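Arginine kinase (Cydia pomonella granulosis virus, PDB 6VVG) is probably a serine/threonine protein kinase that binds nucleotide and transfers phosphate from ATP to target proteins. Local coordinates at residues N136-D141 against S193-A198; S171-T176 against E183-E188. All coordinates share one frame; numbering follows the deposited sequence.

Contact 1: N136-D141 against S193-A198; sequences NIVHND and SFDWWA
Asp195 reaches out of helix 192-208 and ties down the backbone of His139 and Asn140. Its CB points toward the turn after strand 137-138, and CG lies anti to the carbonyl carbon (chi1 -79°). CG is almost equally far from the two amides, 3.6 Å from His139 N and 3.7 Å from Asn140 N. Each oxygen takes one of them. OD2 accepts from His139 N at 2.8 Å, with an N-H...O angle of 150°. OD1 accepts from Asn140 N, also at 2.8 Å, and this bond is slightly straighter (158°). Both oxygens use their syn lone pairs, so two successive amides grip the carboxylate like a clamp. OD2 also touches Val138, at 3.5 Å from both CA and CB, and takes a further hydrogen bond from His133 of helix 115-133. These donors would be expected to stabilise the buried negative charge. Next to this clamp, Asn140 OD1 lies at the edge of the Phe194 ring, 4.0 Å from Phe194 CD2, while its hydrogen bond goes to Lys184 NZ. The imidazole of His139 turns away from the helix. Its ND1 accepts from Asp141 N, nearly in the ring plane, while NE2 hydrogen-bonds Cys159 O, and Cys159 lines the AMP pocket. His139, Asn140 and Asp141 stand where protein kinases carry the His-Arg-Asp motif, here with asparagine in the middle. An aspartate early in the long F helix that holds the backbone of this motif is a hallmark of the protein kinase C-lobe, and it fixes the catalytic loop to the helical core.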
loop_
_atom_site.group_PDB
_atom_site.type_symbol
_atom_site.label_atom_id
_atom_site.label_comp_id
_atom_site.label_asym_id
_atom_site.label_seq_id
_atom_site.Cartn_x
_atom_site.Cartn_y
_atom_site.Cartn_z
ATOM N N ASN A 136 -4.531 -2.417 -7.820
ATOM C CA ASN A 136 -3.156 -2.822 -8.119
ATOM C C ASN A 136 -2.473 -3.392 -6.876
ATOM O O ASN A 136 -1.299 -3.135 -6.604
ATOM C CB ASN A 136 -2.355 -1.666 -8.719
ATOM C CG ASN A 136 -2.553 -1.550 -10.226
ATOM O OD1 ASN A 136 -3.324 -2.307 -10.818
ATOM N ND2 ASN A 136 -1.859 -0.606 -10.850
ATOM N N ILE A 137 -3.228 -4.182 -6.121
ATOM C CA ILE A 137 -2.726 -4.932 -4.979
ATOM C C ILE A 137 -3.097 -6.393 -5.188
ATOM O O ILE A 137 -4.196 -6.698 -5.664
ATOM C CB ILE A 137 -3.316 -4.404 -3.654
ATOM C CG1 ILE A 137 -2.899 -2.948 -3.433
ATOM C CG2 ILE A 137 -2.875 -5.273 -2.491
ATOM C CD1 ILE A 137 -3.534 -2.296 -2.217
ATOM N N VAL A 138 -2.186 -7.296 -4.837
ATOM C CA VAL A 138 -2.453 -8.730 -4.880
ATOM C C VAL A 138 -2.461 -9.262 -3.454
ATOM O O VAL A 138 -1.740 -8.769 -2.579
ATOM C CB VAL A 138 -1.428 -9.496 -5.744
ATOM C CG1 VAL A 138 -1.656 -9.192 -7.221
ATOM C CG2 VAL A 138 -0.012 -9.155 -5.322
ATOM N N HIS A 139 -3.294 -10.277 -3.218
ATOM C CA HIS A 139 -3.376 -10.871 -1.886
ATOM C C HIS A 139 -2.097 -11.631 -1.551
ATOM O O HIS A 139 -1.514 -11.448 -0.475
ATOM C CB HIS A 139 -4.596 -11.787 -1.806
ATOM C CG HIS A 139 -4.817 -12.383 -0.452
ATOM N ND1 HIS A 139 -4.046 -13.413 0.040
ATOM C CD2 HIS A 139 -5.722 -12.095 0.513
ATOM C CE1 HIS A 139 -4.464 -13.735 1.250
ATOM N NE2 HIS A 139 -5.480 -12.950 1.562
ATOM N N ASN A 140 -1.647 -12.490 -2.461
ATOM C CA ASN A 140 -0.336 -13.127 -2.439
ATOM C C ASN A 140 -0.194 -14.227 -1.393
ATOM O O ASN A 140 0.912 -14.750 -1.232
ATOM C CB ASN A 140 0.785 -12.096 -2.220
ATOM C CG ASN A 140 2.179 -12.681 -2.395
ATOM O OD1 ASN A 140 2.446 -13.436 -3.333
ATOM N ND2 ASN A 140 3.080 -12.326 -1.487
ATOM N N ASP A 141 -1.242 -14.582 -0.653
ATOM C CA ASP A 141 -1.187 -15.812 0.139
ATOM C C ASP A 141 -2.550 -16.531 0.107
ATOM O O ASP A 141 -3.073 -16.949 1.143
ATOM C CB ASP A 141 -0.753 -15.523 1.584
ATOM C CG ASP A 141 -0.166 -16.752 2.238
ATOM O OD1 ASP A 141 0.317 -17.657 1.528
ATOM O OD2 ASP A 141 -0.174 -16.843 3.457
ATOM N N SER A 193 -1.574 -12.747 -11.659
ATOM C CA SER A 193 -1.492 -14.165 -11.989
ATOM C C SER A 193 -1.017 -14.992 -10.800
ATOM O O SER A 193 -1.351 -16.178 -10.699
ATOM C CB SER A 193 -0.568 -14.376 -13.191
ATOM O OG SER A 193 0.791 -14.153 -12.855
ATOM N N PHE A 194 -0.234 -14.391 -9.899
ATOM C CA PHE A 194 0.135 -15.077 -8.665
ATOM C C PHE A 194 -1.113 -15.554 -7.931
ATOM O O PHE A 194 -1.214 -16.720 -7.528
ATOM C CB PHE A 194 0.933 -14.147 -7.746
ATOM C CG PHE A 194 2.355 -13.917 -8.168
ATOM C CD1 PHE A 194 2.747 -14.074 -9.482
ATOM C CD2 PHE A 194 3.299 -13.525 -7.232
ATOM C CE1 PHE A 194 4.056 -13.852 -9.855
ATOM C CE2 PHE A 194 4.609 -13.300 -7.598
ATOM C CZ PHE A 194 4.989 -13.464 -8.912
ATOM N N ASP A 195 -2.067 -14.641 -7.734
ATOM C CA ASP A 195 -3.303 -14.979 -7.039
ATOM C C ASP A 195 -4.119 -15.990 -7.832
ATOM O O ASP A 195 -4.686 -16.927 -7.259
ATOM C CB ASP A 195 -4.125 -13.712 -6.789
ATOM C CG ASP A 195 -3.624 -12.906 -5.604
ATOM O OD1 ASP A 195 -2.783 -13.419 -4.840
ATOM O OD2 ASP A 195 -4.079 -11.756 -5.433
ATOM N N TRP A 196 -4.198 -15.813 -9.152
ATOM C CA TRP A 196 -5.036 -16.697 -9.957
ATOM C C TRP A 196 -4.527 -18.131 -9.912
ATOM O O TRP A 196 -5.324 -19.075 -9.873
ATOM C CB TRP A 196 -5.108 -16.182 -11.395
ATOM C CG TRP A 196 -5.790 -14.845 -11.489
ATOM C CD1 TRP A 196 -5.419 -13.787 -12.266
ATOM C CD2 TRP A 196 -6.956 -14.423 -10.768
ATOM N NE1 TRP A 196 -6.286 -12.737 -12.078
ATOM C CE2 TRP A 196 -7.237 -13.102 -11.162
ATOM C CE3 TRP A 196 -7.794 -15.037 -9.830
ATOM C CZ2 TRP A 196 -8.316 -12.385 -10.651
ATOM C CZ3 TRP A 196 -8.861 -14.323 -9.324
ATOM C CH2 TRP A 196 -9.116 -13.012 -9.737
ATOM N N TRP A 197 -3.205 -18.317 -9.914
ATOM C CA TRP A 197 -2.655 -19.664 -9.783
ATOM C C TRP A 197 -3.070 -20.291 -8.457
ATOM O O TRP A 197 -3.507 -21.447 -8.411
ATOM C CB TRP A 197 -1.130 -19.627 -9.902
ATOM C CG TRP A 197 -0.477 -20.964 -9.747
ATOM C CD1 TRP A 197 -0.104 -21.565 -8.578
ATOM C CD2 TRP A 197 -0.106 -21.865 -10.797
ATOM N NE1 TRP A 197 0.470 -22.786 -8.837
ATOM C CE2 TRP A 197 0.481 -22.994 -10.191
ATOM C CE3 TRP A 197 -0.217 -21.828 -12.189
ATOM C CZ2 TRP A 197 0.958 -24.073 -10.930
ATOM C CZ3 TRP A 197 0.257 -22.900 -12.921
ATOM C CH2 TRP A 197 0.839 -24.007 -12.290
ATOM N N ALA A 198 -2.943 -19.536 -7.365
ATOM C CA ALA A 198 -3.373 -20.040 -6.065
ATOM C C ALA A 198 -4.863 -20.357 -6.069
ATOM O O ALA A 198 -5.294 -21.352 -5.475
ATOM C CB ALA A 198 -3.041 -19.024 -4.972
#

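Contact 2: S171-T176 against E183-E188; sequences SFYDGT and EKIRHE
Lys184 extends its side chain from the short helix 182-185 to the backbone and carboxylate of Asp174. Its CG is anti to the backbone N (chi1 -174°), and the chain stays extended beyond it. NZ donates to Asp174 O at 2.7 Å and makes a salt bridge with Asp174 OD1 at 2.9 Å. In both bonds it comes from above the plane of the acceptor group. One ammonium thus holds both the main chain and the side chain of Asp174. Tyr173 meets the C-terminal end of the helix, at Ile185. Its OH donates to Ile185 O at 2.5 Å, in the carbonyl plane, and His187 makes an offset stack on one face of its ring. The centroids are 4.1 Å apart and the planes are 29° from parallel. CE1 of the imidazole lies over the rim of the phenol. Both residues also touch a crystal neighbour. His187 has positive phi as the C-prime residue of a Schellman motif, in which Glu188 N bonds Glu183 O and His187 N bonds Lys184 O. This motif ends the helix that follows the kinase P+1 region, at whose start Ser-Pro-Glu replaces the usual Ala-Pro-Glu. Ser171 OG donates to Glu188 O at 2.5 Å. One water bridges the same OG to Lys184 O, and another joins Ser171 N to His187 O. Further out, Asp174 OD2 forms a salt bridge with Arg165, and OD1 is also held by Tyr190 OH. Glu183 pairs with Arg264, as the glutamate of this motif does across the kinase family, while Pro228 of helix 228-235 packs against Tyr173.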
loop_
_atom_site.group_PDB
_atom_site.type_symbol
_atom_site.label_atom_id
_atom_site.label_comp_id
_atom_site.label_asym_id
_atom_site.label_seq_id
_atom_site.Cartn_x
_atom_site.Cartn_y
_atom_site.Cartn_z
ATOM N N SER A 171 9.485 -9.517 -6.362
ATOM C CA SER A 171 8.944 -10.546 -5.490
ATOM C C SER A 171 10.063 -11.290 -4.765
ATOM O O SER A 171 11.221 -11.300 -5.190
ATOM C CB SER A 171 8.096 -11.538 -6.284
ATOM O OG SER A 171 8.907 -12.318 -7.145
ATOM N N PHE A 172 9.693 -11.911 -3.647
ATOM C CA PHE A 172 10.557 -12.805 -2.892
ATOM C C PHE A 172 9.700 -13.974 -2.423
ATOM O O PHE A 172 8.475 -13.976 -2.576
ATOM C CB PHE A 172 11.240 -12.089 -1.715
ATOM C CG PHE A 172 10.301 -11.306 -0.846
ATOM C CD1 PHE A 172 9.696 -10.148 -1.310
ATOM C CD2 PHE A 172 10.035 -11.720 0.447
ATOM C CE1 PHE A 172 8.830 -9.431 -0.505
ATOM C CE2 PHE A 172 9.174 -11.005 1.258
ATOM C CZ PHE A 172 8.570 -9.862 0.781
ATOM N N TYR A 173 10.353 -14.977 -1.842
ATOM C CA TYR A 173 9.690 -16.238 -1.514
ATOM C C TYR A 173 8.941 -16.147 -0.178
ATOM O O TYR A 173 9.234 -16.851 0.787
ATOM C CB TYR A 173 10.717 -17.362 -1.486
ATOM C CG TYR A 173 11.254 -17.788 -2.833
ATOM C CD1 TYR A 173 10.529 -17.576 -3.998
ATOM C CD2 TYR A 173 12.489 -18.417 -2.935
ATOM C CE1 TYR A 173 11.021 -17.976 -5.231
ATOM C CE2 TYR A 173 12.988 -18.825 -4.162
ATOM C CZ TYR A 173 12.247 -18.605 -5.305
ATOM O OH TYR A 173 12.736 -19.004 -6.528
ATOM N N ASP A 174 7.956 -15.256 -0.138
ATOM C CA ASP A 174 7.044 -15.190 0.996
ATOM C C ASP A 174 5.803 -16.035 0.713
ATOM O O ASP A 174 5.471 -16.328 -0.436
ATOM C CB ASP A 174 6.660 -13.739 1.302
ATOM C CG ASP A 174 5.896 -13.074 0.171
ATOM O OD1 ASP A 174 5.910 -13.590 -0.967
ATOM O OD2 ASP A 174 5.283 -12.015 0.426
ATOM N N GLY A 175 5.136 -16.452 1.780
ATOM C CA GLY A 175 3.953 -17.279 1.634
ATOM C C GLY A 175 4.275 -18.760 1.640
ATOM O O GLY A 175 5.321 -19.207 2.122
ATOM N N THR A 176 3.355 -19.536 1.075
ATOM C CA THR A 176 3.427 -20.992 1.122
ATOM C C THR A 176 3.904 -21.539 -0.218
ATOM O O THR A 176 3.245 -21.352 -1.248
ATOM C CB THR A 176 2.071 -21.590 1.492
ATOM O OG1 THR A 176 1.551 -20.916 2.645
ATOM C CG2 THR A 176 2.197 -23.078 1.791
ATOM N N GLU A 183 5.610 -18.353 -12.173
ATOM C CA GLU A 183 6.190 -17.018 -12.266
ATOM C C GLU A 183 6.763 -16.566 -10.928
ATOM O O GLU A 183 7.823 -15.930 -10.885
ATOM C CB GLU A 183 5.130 -16.035 -12.760
ATOM C CG GLU A 183 4.693 -16.246 -14.211
ATOM C CD GLU A 183 3.913 -17.533 -14.418
ATOM O OE1 GLU A 183 3.126 -17.907 -13.523
ATOM O OE2 GLU A 183 4.091 -18.175 -15.476
ATOM N N LYS A 184 6.076 -16.869 -9.824
ATOM C CA LYS A 184 6.617 -16.500 -8.520
ATOM C C LYS A 184 7.875 -17.299 -8.208
ATOM O O LYS A 184 8.825 -16.767 -7.619
ATOM C CB LYS A 184 5.575 -16.704 -7.419
ATOM C CG LYS A 184 6.044 -16.199 -6.051
ATOM C CD LYS A 184 4.912 -16.132 -5.031
ATOM C CE LYS A 184 5.443 -15.733 -3.657
ATOM N NZ LYS A 184 4.363 -15.300 -2.728
ATOM N N ILE A 185 7.899 -18.579 -8.591
ATOM C CA ILE A 185 9.111 -19.376 -8.429
ATOM C C ILE A 185 10.276 -18.710 -9.147
ATOM O O ILE A 185 11.408 -18.701 -8.650
ATOM C CB ILE A 185 8.884 -20.813 -8.938
ATOM C CG1 ILE A 185 7.886 -21.547 -8.038
ATOM C CG2 ILE A 185 10.205 -21.568 -9.000
ATOM C CD1 ILE A 185 7.267 -22.777 -8.676
ATOM N N ARG A 186 10.014 -18.129 -10.319
ATOM C CA ARG A 186 11.041 -17.505 -11.141
ATOM C C ARG A 186 11.261 -16.035 -10.790
ATOM O O ARG A 186 11.869 -15.301 -11.578
ATOM C CB ARG A 186 10.681 -17.649 -12.623
ATOM C CG ARG A 186 10.585 -19.099 -13.094
ATOM C CD ARG A 186 10.529 -19.224 -14.612
ATOM N NE ARG A 186 9.416 -18.482 -15.197
ATOM C CZ ARG A 186 8.263 -19.028 -15.572
ATOM N NH1 ARG A 186 8.061 -20.330 -15.425
ATOM N NH2 ARG A 186 7.310 -18.271 -16.095
ATOM N N HIS A 187 10.787 -15.599 -9.624
ATOM C CA HIS A 187 11.022 -14.243 -9.126
ATOM C C HIS A 187 10.560 -13.176 -10.119
ATOM O O HIS A 187 11.212 -12.145 -10.293
ATOM C CB HIS A 187 12.498 -14.029 -8.772
ATOM C CG HIS A 187 12.960 -14.809 -7.580
ATOM N ND1 HIS A 187 12.610 -14.478 -6.287
ATOM C CD2 HIS A 187 13.753 -15.902 -7.485
ATOM C CE1 HIS A 187 13.161 -15.338 -5.450
ATOM N NE2 HIS A 187 13.859 -16.213 -6.152
ATOM N N GLU A 188 9.429 -13.415 -10.776
ATOM C CA GLU A 188 8.783 -12.346 -11.520
ATOM C C GLU A 188 8.147 -11.354 -10.549
ATOM O O GLU A 188 7.905 -11.660 -9.378
ATOM C CB GLU A 188 7.725 -12.908 -12.471
ATOM C CG GLU A 188 8.285 -13.738 -13.611
ATOM C CD GLU A 188 7.278 -13.949 -14.733
ATOM O OE1 GLU A 188 6.263 -13.223 -14.786
ATOM O OE2 GLU A 188 7.500 -14.853 -15.560
HETATM O O HOH W 1 10.783 -9.732 -9.100
HETATM O O HOH W 2 9.447 -14.825 -5.733
#

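The centres of contact 1 and contact 2 lie 11 Å apart, and contact 2 is nested in the chain between the two segments of contact 1. Asn140 joins them directly. Its OD1 is 2.7 Å from Lys184 NZ and its ND2 is 3.1 Å from Asp174 OD1, both probable hydrogen bonds, so its amide spans the salt bridge of contact 2. Phe194 packs on the same region, with CZ 3.5 Å from Lys184 CA. The catalytic loop thus meets the last part of the activation segment and the short helix after it. Contact 1 is nearer the nucleotide: the side chain of His139 is about 8 Å from the bound AMP, that of Asp174 about 14 Å.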